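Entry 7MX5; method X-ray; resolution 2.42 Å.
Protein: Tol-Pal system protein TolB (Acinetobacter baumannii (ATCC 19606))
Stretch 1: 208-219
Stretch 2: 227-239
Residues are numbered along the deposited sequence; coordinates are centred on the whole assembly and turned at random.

Stretch 1 (208-219) VITSFKGLNGAP
Stretch 2, residues 227-239: SMLFTASMNGNPE

Strand 215-219 runs antiparallel to strand 227-232, with axes 4.3 Å apart at closest approach and 148° between their directions. An earlier strand holds Val208 to Thr210, and a loop leads from it into strand 215-219. The two stretches bury 714 Å² together.

Ile209 (chi1 m, chi2 m) points toward stretch 2, and its CG2 lies 3.5 Å from Met228 CE. Thr210 (t) sets CG2 over one face of the Phe230 ring, 4.4 Å from Phe230 CE2. Phe212 (p, chi2 86°) is extended, phi/psi -156/-167. Its edge meets two apolar groups: Phe212 CZ to Phe230 CE2 is 3.8 Å, and Phe212 CE1 to Ala232 CB is 3.5 Å. Met234 SD sits obliquely, 5.3 Å from the centroid of the Phe212 ring.

Gly214 (-96/9) packs tightly against the backbone. A CB here would clash with Ser233 O and Met234 N. Ser233 N donates to Gly214 O at 2.5 Å. Leu215 (t, p) pairs with Ala232 as a non-hydrogen-bonded bridge, CA to CA 4.1 Å. Leu215 CD1 reaches Phe230 CD2 at 3.6 Å, extending the apolar cluster.

A beta bulge follows, shifting the register by one. Asn216 is -87/-39 and Gly217 is 116/-131, angles that call for glycine. Both amides converge on one carbonyl: Asn216 N to Thr231 O is 3.0 Å, and Gly217 N to Thr231 O is 2.9 Å. Thr231 N returns a bond to Gly217 O at 2.7 Å, completing the hydrogen-bonded bridge (CA to CA 5.1 Å). The Asn216 side chain (m) accepts from Ser233 (p), OG to OD1 2.6 Å.

Ala218 adopts 54/68. A water donates to Ala218 O (2.5 Å) and Thr231 OG1 (3.0 Å), linking the strands. Pro219 (-77/155, C-gamma endo) ends the stretch with a CA-H...O contact, Pro219 CA to Leu229 O 3.3 Å.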

# COMPACT_ATOMS: atom_id res chain seq x y z
N VAL A 208 -15.86 13.26 14.77
CA VAL A 208 -16.56 11.99 14.91
C VAL A 208 -17.51 11.82 13.74
O VAL A 208 -18.43 12.62 13.55
CB VAL A 208 -17.31 11.91 16.24
CG1 VAL A 208 -18.29 10.74 16.22
CG2 VAL A 208 -16.33 11.74 17.38
N ILE A 209 -17.28 10.78 12.94
CA ILE A 209 -18.19 10.48 11.84
C ILE A 209 -19.44 9.77 12.36
O ILE A 209 -20.57 10.21 12.10
CB ILE A 209 -17.46 9.65 10.77
CG1 ILE A 209 -16.50 10.53 9.97
CG2 ILE A 209 -18.46 9.01 9.84
CD1 ILE A 209 -17.17 11.70 9.28
N THR A 210 -19.26 8.69 13.11
CA THR A 210 -20.37 7.99 13.73
C THR A 210 -19.88 7.29 14.99
O THR A 210 -18.68 7.02 15.15
CB THR A 210 -21.02 6.97 12.77
OG1 THR A 210 -22.26 6.53 13.31
CG2 THR A 210 -20.10 5.78 12.56
N SER A 211 -20.82 6.99 15.88
CA SER A 211 -20.50 6.35 17.16
C SER A 211 -21.76 5.84 17.85
O SER A 211 -22.62 6.63 18.24
CB SER A 211 -19.77 7.33 18.07
OG SER A 211 -19.24 6.67 19.21
N PHE A 212 -21.86 4.53 18.02
CA PHE A 212 -22.98 3.94 18.75
C PHE A 212 -22.55 2.58 19.29
O PHE A 212 -21.37 2.23 19.29
CB PHE A 212 -24.23 3.85 17.87
CG PHE A 212 -23.97 3.34 16.49
CD1 PHE A 212 -23.96 1.98 16.23
CD2 PHE A 212 -23.75 4.21 15.44
CE1 PHE A 212 -23.72 1.50 14.96
CE2 PHE A 212 -23.51 3.74 14.16
CZ PHE A 212 -23.50 2.39 13.92
N LYS A 213 -23.53 1.80 19.76
CA LYS A 213 -23.25 0.58 20.50
C LYS A 213 -22.87 -0.58 19.58
O LYS A 213 -22.03 -1.41 19.94
CB LYS A 213 -24.46 0.20 21.35
CG LYS A 213 -25.79 0.61 20.74
CD LYS A 213 -26.96 0.24 21.64
CE LYS A 213 -28.11 1.23 21.46
NZ LYS A 213 -29.44 0.57 21.61
N GLY A 214 -23.48 -0.66 18.40
CA GLY A 214 -23.27 -1.78 17.51
C GLY A 214 -22.23 -1.56 16.43
O GLY A 214 -22.10 -2.41 15.54
N LEU A 215 -21.47 -0.48 16.49
CA LEU A 215 -20.49 -0.17 15.45
C LEU A 215 -19.36 -1.18 15.46
O LEU A 215 -18.63 -1.30 16.46
CB LEU A 215 -19.95 1.25 15.64
CG LEU A 215 -18.94 1.74 14.60
CD1 LEU A 215 -19.57 1.75 13.21
CD2 LEU A 215 -18.42 3.11 14.97
N ASN A 216 -19.20 -1.92 14.36
CA ASN A 216 -18.06 -2.80 14.18
C ASN A 216 -16.87 -2.07 13.57
O ASN A 216 -15.72 -2.31 13.96
CB ASN A 216 -18.44 -4.00 13.31
CG ASN A 216 -19.33 -4.99 14.04
OD1 ASN A 216 -20.54 -4.80 14.13
ND2 ASN A 216 -18.72 -6.06 14.55
N GLY A 217 -17.13 -1.19 12.61
CA GLY A 217 -16.07 -0.40 12.00
C GLY A 217 -15.85 -0.67 10.53
O GLY A 217 -16.81 -0.68 9.75
N ALA A 218 -14.59 -0.89 10.15
CA ALA A 218 -14.18 -1.15 8.78
C ALA A 218 -14.68 -0.05 7.84
O ALA A 218 -15.53 -0.31 6.98
CB ALA A 218 -14.68 -2.52 8.31
N PRO A 219 -14.17 1.17 7.96
CA PRO A 219 -14.64 2.24 7.08
C PRO A 219 -14.04 2.15 5.69
O PRO A 219 -12.96 1.58 5.48
CB PRO A 219 -14.18 3.52 7.79
CG PRO A 219 -13.06 3.10 8.68
CD PRO A 219 -13.13 1.62 8.90
N SER A 227 -19.58 9.69 0.12
CA SER A 227 -20.19 8.66 0.95
C SER A 227 -19.12 7.80 1.61
O SER A 227 -17.96 7.80 1.19
CB SER A 227 -21.14 7.78 0.13
OG SER A 227 -22.10 8.56 -0.56
N MET A 228 -19.54 7.07 2.64
CA MET A 228 -18.66 6.17 3.36
C MET A 228 -19.44 4.93 3.77
O MET A 228 -20.57 5.03 4.25
CB MET A 228 -18.06 6.84 4.61
CG MET A 228 -17.42 5.88 5.59
SD MET A 228 -17.10 6.61 7.21
CE MET A 228 -18.50 5.98 8.13
N LEU A 229 -18.83 3.76 3.57
CA LEU A 229 -19.39 2.50 4.03
C LEU A 229 -18.76 2.11 5.36
O LEU A 229 -17.60 2.44 5.64
CB LEU A 229 -19.18 1.39 3.00
CG LEU A 229 -20.00 1.45 1.72
CD1 LEU A 229 -19.35 0.61 0.64
CD2 LEU A 229 -21.43 1.00 1.96
N PHE A 230 -19.53 1.39 6.17
CA PHE A 230 -19.02 0.90 7.45
C PHE A 230 -19.87 -0.28 7.90
O PHE A 230 -21.01 -0.46 7.46
CB PHE A 230 -19.02 2.01 8.52
CG PHE A 230 -20.38 2.56 8.84
CD1 PHE A 230 -20.99 3.47 8.01
CD2 PHE A 230 -21.04 2.17 10.00
CE1 PHE A 230 -22.24 3.99 8.31
CE2 PHE A 230 -22.28 2.68 10.31
CZ PHE A 230 -22.88 3.59 9.46
N THR A 231 -19.28 -1.09 8.77
CA THR A 231 -19.95 -2.25 9.33
C THR A 231 -20.45 -1.94 10.73
O THR A 231 -19.77 -1.28 11.52
CB THR A 231 -19.01 -3.46 9.38
OG1 THR A 231 -18.23 -3.51 8.17
CG2 THR A 231 -19.80 -4.75 9.52
N ALA A 232 -21.66 -2.42 11.04
CA ALA A 232 -22.27 -2.18 12.34
C ALA A 232 -23.36 -3.21 12.57
O ALA A 232 -24.07 -3.58 11.63
CB ALA A 232 -22.83 -0.76 12.44
N SER A 233 -23.49 -3.66 13.81
CA SER A 233 -24.51 -4.63 14.21
C SER A 233 -25.31 -4.01 15.34
O SER A 233 -24.97 -4.17 16.51
CB SER A 233 -23.87 -5.94 14.65
OG SER A 233 -22.68 -5.71 15.40
N MET A 234 -26.39 -3.29 14.99
CA MET A 234 -27.25 -2.72 16.01
C MET A 234 -27.72 -3.80 16.98
O MET A 234 -27.63 -3.64 18.20
CB MET A 234 -28.45 -2.02 15.36
CG MET A 234 -28.49 -0.49 15.54
SD MET A 234 -27.97 0.22 17.12
CE MET A 234 -28.89 -0.73 18.33
N ASN A 235 -28.18 -4.92 16.44
CA ASN A 235 -28.52 -6.09 17.24
C ASN A 235 -28.02 -7.33 16.52
O ASN A 235 -28.29 -7.52 15.33
CB ASN A 235 -30.03 -6.17 17.49
CG ASN A 235 -30.58 -7.58 17.32
OD1 ASN A 235 -30.66 -8.35 18.29
ND2 ASN A 235 -30.97 -7.93 16.10
N GLY A 236 -27.28 -8.16 17.24
CA GLY A 236 -26.87 -9.46 16.73
C GLY A 236 -25.70 -9.47 15.77
O GLY A 236 -24.54 -9.49 16.19
N ASN A 237 -26.00 -9.45 14.47
CA ASN A 237 -25.01 -9.78 13.46
C ASN A 237 -24.58 -8.54 12.66
O ASN A 237 -25.39 -7.65 12.40
CB ASN A 237 -25.56 -10.83 12.49
CG ASN A 237 -26.45 -11.84 13.20
OD1 ASN A 237 -27.60 -11.56 13.50
ND2 ASN A 237 -25.90 -13.02 13.46
N PRO A 238 -23.30 -8.48 12.27
CA PRO A 238 -22.81 -7.29 11.56
C PRO A 238 -23.54 -7.08 10.24
O PRO A 238 -23.99 -8.02 9.60
CB PRO A 238 -21.33 -7.61 11.32
CG PRO A 238 -21.00 -8.67 12.34
CD PRO A 238 -22.25 -9.48 12.45
N GLU A 239 -23.67 -5.80 9.86
CA GLU A 239 -24.35 -5.41 8.63
C GLU A 239 -23.60 -4.24 8.01
O GLU A 239 -22.91 -3.48 8.69
CB GLU A 239 -25.81 -5.02 8.88
CG GLU A 239 -26.83 -6.09 8.51
CD GLU A 239 -28.03 -6.09 9.42
OE1 GLU A 239 -28.18 -5.14 10.22
OE2 GLU A 239 -28.84 -7.04 9.34
O HOH W 1 -17.19 -1.87 5.94